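Local coordinates for protein glucosamine kinase (Streptacidiphilus jiangxiensis, PDB 6HWJ) that catalyses the magnesium- and ATP-dependent phosphorylation of D-glucosamine to D-glucosamine 6-phosphate, and more weakly acts on glucose, at residues P334-H348 with L392-E406. Sequence-based numbering, arbitrary orientation.
Sequences PAALDVVGMTASLDH and LFDDRLLTPLRYAQE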
loop_
_atom_site.group_PDB
_atom_site.type_symbol
_atom_site.label_atom_id
_atom_site.label_comp_id
_atom_site.label_asym_id
_atom_site.label_seq_id
_atom_site.Cartn_x
_atom_site.Cartn_y
_atom_site.Cartn_z
ATOM N N PRO A 334 1.074 12.851 7.781
ATOM C CA PRO A 334 1.141 14.012 6.885
ATOM C C PRO A 334 1.063 13.582 5.426
ATOM O O PRO A 334 1.673 12.598 5.024
ATOM C CB PRO A 334 2.509 14.638 7.193
ATOM C CG PRO A 334 2.964 13.981 8.467
ATOM C CD PRO A 334 2.355 12.612 8.462
ATOM N N ALA A 335 0.336 14.360 4.629
ATOM C CA ALA A 335 0.317 14.132 3.190
ATOM C C ALA A 335 1.721 14.203 2.602
ATOM O O ALA A 335 2.037 13.475 1.647
ATOM C CB ALA A 335 -0.600 15.151 2.506
ATOM N N ALA A 336 2.587 15.041 3.169
ATOM C CA ALA A 336 3.947 15.137 2.671
ATOM C C ALA A 336 4.680 13.805 2.744
ATOM O O ALA A 336 5.659 13.604 2.013
ATOM C CB ALA A 336 4.720 16.204 3.444
ATOM N N LEU A 337 4.239 12.887 3.604
ATOM C CA LEU A 337 4.847 11.566 3.642
ATOM C C LEU A 337 4.699 10.845 2.304
ATOM O O LEU A 337 5.667 10.274 1.780
ATOM C CB LEU A 337 4.223 10.737 4.771
ATOM C CG LEU A 337 4.740 9.299 4.848
ATOM C CD1 LEU A 337 6.198 9.279 5.311
ATOM C CD2 LEU A 337 3.872 8.453 5.803
ATOM N N ASP A 338 3.488 10.845 1.729
ATOM C CA ASP A 338 3.321 10.265 0.393
ATOM C C ASP A 338 4.161 11.019 -0.622
ATOM O O ASP A 338 4.717 10.420 -1.556
ATOM C CB ASP A 338 1.858 10.287 -0.053
ATOM C CG ASP A 338 0.968 9.313 0.715
ATOM O OD1 ASP A 338 1.468 8.334 1.321
ATOM O OD2 ASP A 338 -0.265 9.533 0.681
ATOM N N VAL A 339 4.217 12.349 -0.489
ATOM C CA VAL A 339 4.957 13.170 -1.450
ATOM C C VAL A 339 6.416 12.749 -1.482
ATOM O O VAL A 339 6.975 12.502 -2.555
ATOM C CB VAL A 339 4.813 14.661 -1.107
ATOM C CG1 VAL A 339 5.786 15.486 -1.901
ATOM C CG2 VAL A 339 3.381 15.137 -1.344
ATOM N N VAL A 340 7.048 12.635 -0.302
ATOM C CA VAL A 340 8.462 12.293 -0.272
ATOM C C VAL A 340 8.675 10.851 -0.687
ATOM O O VAL A 340 9.718 10.513 -1.256
ATOM C CB VAL A 340 9.085 12.562 1.115
ATOM C CG1 VAL A 340 8.979 14.039 1.469
ATOM C CG2 VAL A 340 8.465 11.676 2.186
ATOM N N GLY A 341 7.731 9.973 -0.387
ATOM C CA GLY A 341 7.831 8.591 -0.866
ATOM C C GLY A 341 7.939 8.525 -2.384
ATOM O O GLY A 341 8.782 7.812 -2.928
ATOM N N MET A 342 7.122 9.302 -3.086
ATOM C CA MET A 342 7.141 9.260 -4.546
ATOM C C MET A 342 8.345 9.999 -5.114
ATOM O O MET A 342 8.987 9.500 -6.040
ATOM C CB MET A 342 5.837 9.825 -5.120
ATOM C CG MET A 342 5.684 9.613 -6.615
ATOM S SD MET A 342 5.797 7.870 -7.103
ATOM C CE MET A 342 4.250 7.229 -6.464
ATOM N N THR A 343 8.703 11.164 -4.560
ATOM C CA THR A 343 9.852 11.888 -5.102
ATOM C C THR A 343 11.144 11.124 -4.830
ATOM O O THR A 343 12.038 11.095 -5.681
ATOM C CB THR A 343 9.957 13.309 -4.530
ATOM O OG1 THR A 343 10.066 13.254 -3.103
ATOM C CG2 THR A 343 8.745 14.142 -4.917
ATOM N N ALA A 344 11.277 10.527 -3.638
ATOM C CA ALA A 344 12.405 9.637 -3.388
ATOM C C ALA A 344 12.423 8.488 -4.405
ATOM O O ALA A 344 13.467 8.163 -4.981
ATOM C CB ALA A 344 12.330 9.073 -1.971
ATOM N N SER A 345 11.266 7.851 -4.619
ATOM C CA SER A 345 11.177 6.744 -5.563
ATOM C C SER A 345 11.621 7.162 -6.971
ATOM O O SER A 345 12.339 6.419 -7.648
ATOM C CB SER A 345 9.743 6.213 -5.591
ATOM O OG SER A 345 9.659 4.993 -6.290
ATOM N N LEU A 346 11.222 8.353 -7.412
ATOM C CA LEU A 346 11.631 8.839 -8.729
ATOM C C LEU A 346 13.137 9.037 -8.797
ATOM O O LEU A 346 13.780 8.678 -9.792
ATOM C CB LEU A 346 10.916 10.145 -9.057
ATOM C CG LEU A 346 9.403 9.995 -9.303
ATOM C CD1 LEU A 346 8.727 11.334 -9.399
ATOM C CD2 LEU A 346 9.140 9.176 -10.552
ATOM N N ASP A 347 13.720 9.629 -7.753
ATOM C CA ASP A 347 15.176 9.710 -7.664
ATOM C C ASP A 347 15.799 8.322 -7.804
ATOM O O ASP A 347 16.744 8.119 -8.580
ATOM C CB ASP A 347 15.551 10.361 -6.330
ATOM C CG ASP A 347 17.021 10.645 -6.203
ATOM O OD1 ASP A 347 17.836 9.739 -6.429
ATOM O OD2 ASP A 347 17.366 11.780 -5.860
ATOM N N HIS A 348 15.271 7.354 -7.067
ATOM C CA HIS A 348 15.843 6.002 -7.062
ATOM C C HIS A 348 15.737 5.323 -8.435
ATOM O O HIS A 348 16.634 4.551 -8.816
ATOM C CB HIS A 348 15.165 5.169 -5.995
ATOM C CG HIS A 348 15.290 5.753 -4.623
ATOM N ND1 HIS A 348 14.512 5.350 -3.560
ATOM C CD2 HIS A 348 16.084 6.740 -4.151
ATOM C CE1 HIS A 348 14.837 6.054 -2.487
ATOM N NE2 HIS A 348 15.802 6.892 -2.814
ATOM N N LEU A 392 -3.509 20.891 2.933
ATOM C CA LEU A 392 -3.141 19.581 3.445
ATOM C C LEU A 392 -1.660 19.295 3.280
ATOM O O LEU A 392 -1.140 18.379 3.931
ATOM C CB LEU A 392 -3.981 18.499 2.753
ATOM C CG LEU A 392 -3.862 18.311 1.258
ATOM C CD1 LEU A 392 -2.696 17.403 0.902
ATOM C CD2 LEU A 392 -5.178 17.755 0.713
ATOM N N PHE A 393 -0.963 20.076 2.460
ATOM C CA PHE A 393 0.457 19.870 2.177
ATOM C C PHE A 393 1.276 20.883 2.974
ATOM O O PHE A 393 1.198 22.084 2.720
ATOM C CB PHE A 393 0.716 19.988 0.672
ATOM C CG PHE A 393 2.168 19.805 0.288
ATOM C CD1 PHE A 393 2.899 18.734 0.777
ATOM C CD2 PHE A 393 2.790 20.701 -0.562
ATOM C CE1 PHE A 393 4.217 18.569 0.441
ATOM C CE2 PHE A 393 4.121 20.528 -0.910
ATOM C CZ PHE A 393 4.832 19.464 -0.409
ATOM N N ASP A 394 2.042 20.394 3.954
ATOM C CA ASP A 394 2.973 21.222 4.742
ATOM C C ASP A 394 4.386 20.902 4.254
ATOM O O ASP A 394 4.973 19.884 4.647
ATOM C CB ASP A 394 2.810 20.939 6.229
ATOM C CG ASP A 394 3.637 21.881 7.109
ATOM O OD1 ASP A 394 4.505 22.611 6.580
ATOM O OD2 ASP A 394 3.429 21.861 8.339
ATOM N N ASP A 395 4.930 21.768 3.391
ATOM C CA ASP A 395 6.204 21.471 2.747
ATOM C C ASP A 395 7.401 21.723 3.656
ATOM O O ASP A 395 8.535 21.418 3.266
ATOM C CB ASP A 395 6.356 22.261 1.443
ATOM C CG ASP A 395 6.191 23.752 1.632
ATOM O OD1 ASP A 395 6.204 24.221 2.789
ATOM O OD2 ASP A 395 6.031 24.442 0.609
ATOM N N ARG A 396 7.188 22.239 4.862
ATOM C CA ARG A 396 8.263 22.221 5.850
ATOM C C ARG A 396 8.723 20.804 6.147
ATOM O O ARG A 396 9.862 20.607 6.568
ATOM C CB ARG A 396 7.810 22.904 7.141
ATOM C CG ARG A 396 7.427 24.376 6.957
ATOM C CD ARG A 396 6.831 24.937 8.234
ATOM N NE ARG A 396 5.658 24.180 8.666
ATOM C CZ ARG A 396 5.058 24.337 9.839
ATOM N NH1 ARG A 396 5.516 25.234 10.706
ATOM N NH2 ARG A 396 4.000 23.601 10.141
ATOM N N LEU A 397 7.866 19.810 5.919
ATOM C CA LEU A 397 8.201 18.421 6.193
ATOM C C LEU A 397 9.025 17.777 5.097
ATOM O O LEU A 397 9.501 16.657 5.289
ATOM C CB LEU A 397 6.927 17.614 6.396
ATOM C CG LEU A 397 6.146 17.888 7.675
ATOM C CD1 LEU A 397 4.737 17.356 7.572
ATOM C CD2 LEU A 397 6.869 17.253 8.846
ATOM N N LEU A 398 9.199 18.443 3.946
ATOM C CA LEU A 398 9.843 17.782 2.818
ATOM C C LEU A 398 11.240 17.291 3.182
ATOM O O LEU A 398 11.566 16.120 2.991
ATOM C CB LEU A 398 9.911 18.728 1.618
ATOM C CG LEU A 398 8.633 18.885 0.801
ATOM C CD1 LEU A 398 8.879 19.768 -0.416
ATOM C CD2 LEU A 398 8.119 17.515 0.389
ATOM N N THR A 399 12.094 18.175 3.701
ATOM C CA THR A 399 13.477 17.756 3.936
ATOM C C THR A 399 13.581 16.692 5.025
ATOM O O THR A 399 14.193 15.645 4.777
ATOM C CB THR A 399 14.344 18.966 4.241
ATOM O OG1 THR A 399 14.234 19.897 3.156
ATOM C CG2 THR A 399 15.819 18.547 4.399
ATOM N N PRO A 400 13.041 16.882 6.236
ATOM C CA PRO A 400 13.186 15.813 7.242
ATOM C C PRO A 400 12.614 14.476 6.804
ATOM O O PRO A 400 13.248 13.443 7.040
ATOM C CB PRO A 400 12.468 16.382 8.475
ATOM C CG PRO A 400 11.651 17.537 7.994
ATOM C CD PRO A 400 12.379 18.078 6.774
ATOM N N LEU A 401 11.421 14.448 6.185
ATOM C CA LEU A 401 10.841 13.171 5.785
ATOM C C LEU A 401 11.601 12.548 4.617
ATOM O O LEU A 401 11.721 11.317 4.532
ATOM C CB LEU A 401 9.374 13.347 5.425
ATOM C CG LEU A 401 8.389 13.701 6.534
ATOM C CD1 LEU A 401 6.947 13.613 6.012
ATOM C CD2 LEU A 401 8.573 12.798 7.755
ATOM N N ARG A 402 12.123 13.365 3.704
ATOM C CA ARG A 402 12.907 12.807 2.606
ATOM C C ARG A 402 14.183 12.160 3.127
ATOM O O ARG A 402 14.522 11.033 2.745
ATOM C CB ARG A 402 13.217 13.885 1.569
ATOM C CG ARG A 402 14.136 13.420 0.458
ATOM C CD ARG A 402 13.521 12.266 -0.368
ATOM N NE ARG A 402 14.468 11.785 -1.367
ATOM C CZ ARG A 402 14.640 12.347 -2.566
ATOM N NH1 ARG A 402 15.549 11.861 -3.395
ATOM N NH2 ARG A 402 13.894 13.376 -2.935
ATOM N N TYR A 403 14.898 12.850 4.026
ATOM C CA TYR A 403 16.088 12.256 4.604
ATOM C C TYR A 403 15.750 10.905 5.221
ATOM O O TYR A 403 16.476 9.930 5.032
ATOM C CB TYR A 403 16.703 13.200 5.648
ATOM C CG TYR A 403 17.421 14.418 5.081
ATOM C CD1 TYR A 403 17.569 14.601 3.711
ATOM C CD2 TYR A 403 17.970 15.378 5.928
ATOM C CE1 TYR A 403 18.238 15.716 3.203
ATOM C CE2 TYR A 403 18.639 16.478 5.430
ATOM C CZ TYR A 403 18.764 16.644 4.062
ATOM O OH TYR A 403 19.428 17.755 3.564
ATOM N N ALA A 404 14.640 10.831 5.965
ATOM C CA ALA A 404 14.261 9.581 6.617
ATOM C C ALA A 404 13.969 8.487 5.589
ATOM O O ALA A 404 14.228 7.304 5.843
ATOM C CB ALA A 404 13.042 9.810 7.503
ATOM N N GLN A 405 13.422 8.862 4.436
ATOM C CA GLN A 405 13.189 7.888 3.376
ATOM C C GLN A 405 14.507 7.283 2.916
ATOM O O GLN A 405 14.626 6.062 2.767
ATOM C CB GLN A 405 12.466 8.533 2.197
ATOM C CG GLN A 405 11.022 8.893 2.435
ATOM C CD GLN A 405 10.090 7.690 2.360
ATOM O OE1 GLN A 405 10.496 6.589 1.968
ATOM N NE2 GLN A 405 8.833 7.900 2.737
ATOM N N GLU A 406 15.517 8.134 2.688
ATOM C CA GLU A 406 16.813 7.633 2.227
ATOM C C GLU A 406 17.465 6.744 3.280
ATOM O O GLU A 406 18.081 5.720 2.948
ATOM C CB GLU A 406 17.726 8.809 1.855
ATOM C CG GLU A 406 17.138 9.745 0.802
ATOM C CD GLU A 406 16.882 9.041 -0.539
ATOM O OE1 GLU A 406 17.461 7.971 -0.765
ATOM O OE2 GLU A 406 16.101 9.558 -1.364
HETATM O O HOH W 1 -1.553 16.210 5.641
HETATM O O HOH W 2 1.498 17.594 4.641
HETATM O O HOH W 3 9.982 6.083 -1.430
#
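Leu392 presses its CD1 methyl on the methyl of Ala335, while two waters accept from the backbone N atoms of Ala335 and Ala336 and both donate to Leu392 O, so the first turn of helix 335-356 is bridged to Leu392 through solvent. Phe393 brings its ring edge to Ala336, CE1 lying 3.9 Å from CB, and the Phe393 ring and that of Tyr380 of helix 362-386 meet edge-to-face. Leu397 then lays CD1 across Pro334, 3.5 Å from its CB.

Further along, the two helices cross at -52°, their axes 9.0 Å apart at closest approach. Val340 is a knob among Leu398, Leu401, Arg402 and Gln405: CG1 meets Leu398 CD2, and CG2 lies against Leu401 CB. Leu401 slips CD1 against the backbone of Leu337.

Arg402 starts with CG anti to the backbone N (chi1 175°) and bends at chi2, which lays its guanidinium flat over Ala344, whose CA lies 3.5 Å above the plane. At the edge, NH1 makes a weak, bent bond to Asp347 OD2 (3.1 Å), within a salt bridge; NH2 goes to Gln373, and Asp347 also pairs with Arg351. Gln405 folds over Gly341, NE2 sitting 3.8 Å from its CA.

Glu406 receives Arg402 side-on, NE and NH1 both reaching OE2, NE at 2.8 Å on the anti lone pair. Its OE1 takes the His348 NE2 proton at 2.8 Å on the syn side, 18° out of the imidazole plane, with a weak second bond from NE2 to OE2. Gln405 and Glu406 belong to the inferred substrate-specificity motif, and His348 lies beside the glucosamine-binding Glu409; the buried Asp347-Arg402-Glu406 network therefore probably fixes the Glu406 carboxylate and, through it, steadies the His348 ring at the sugar pocket.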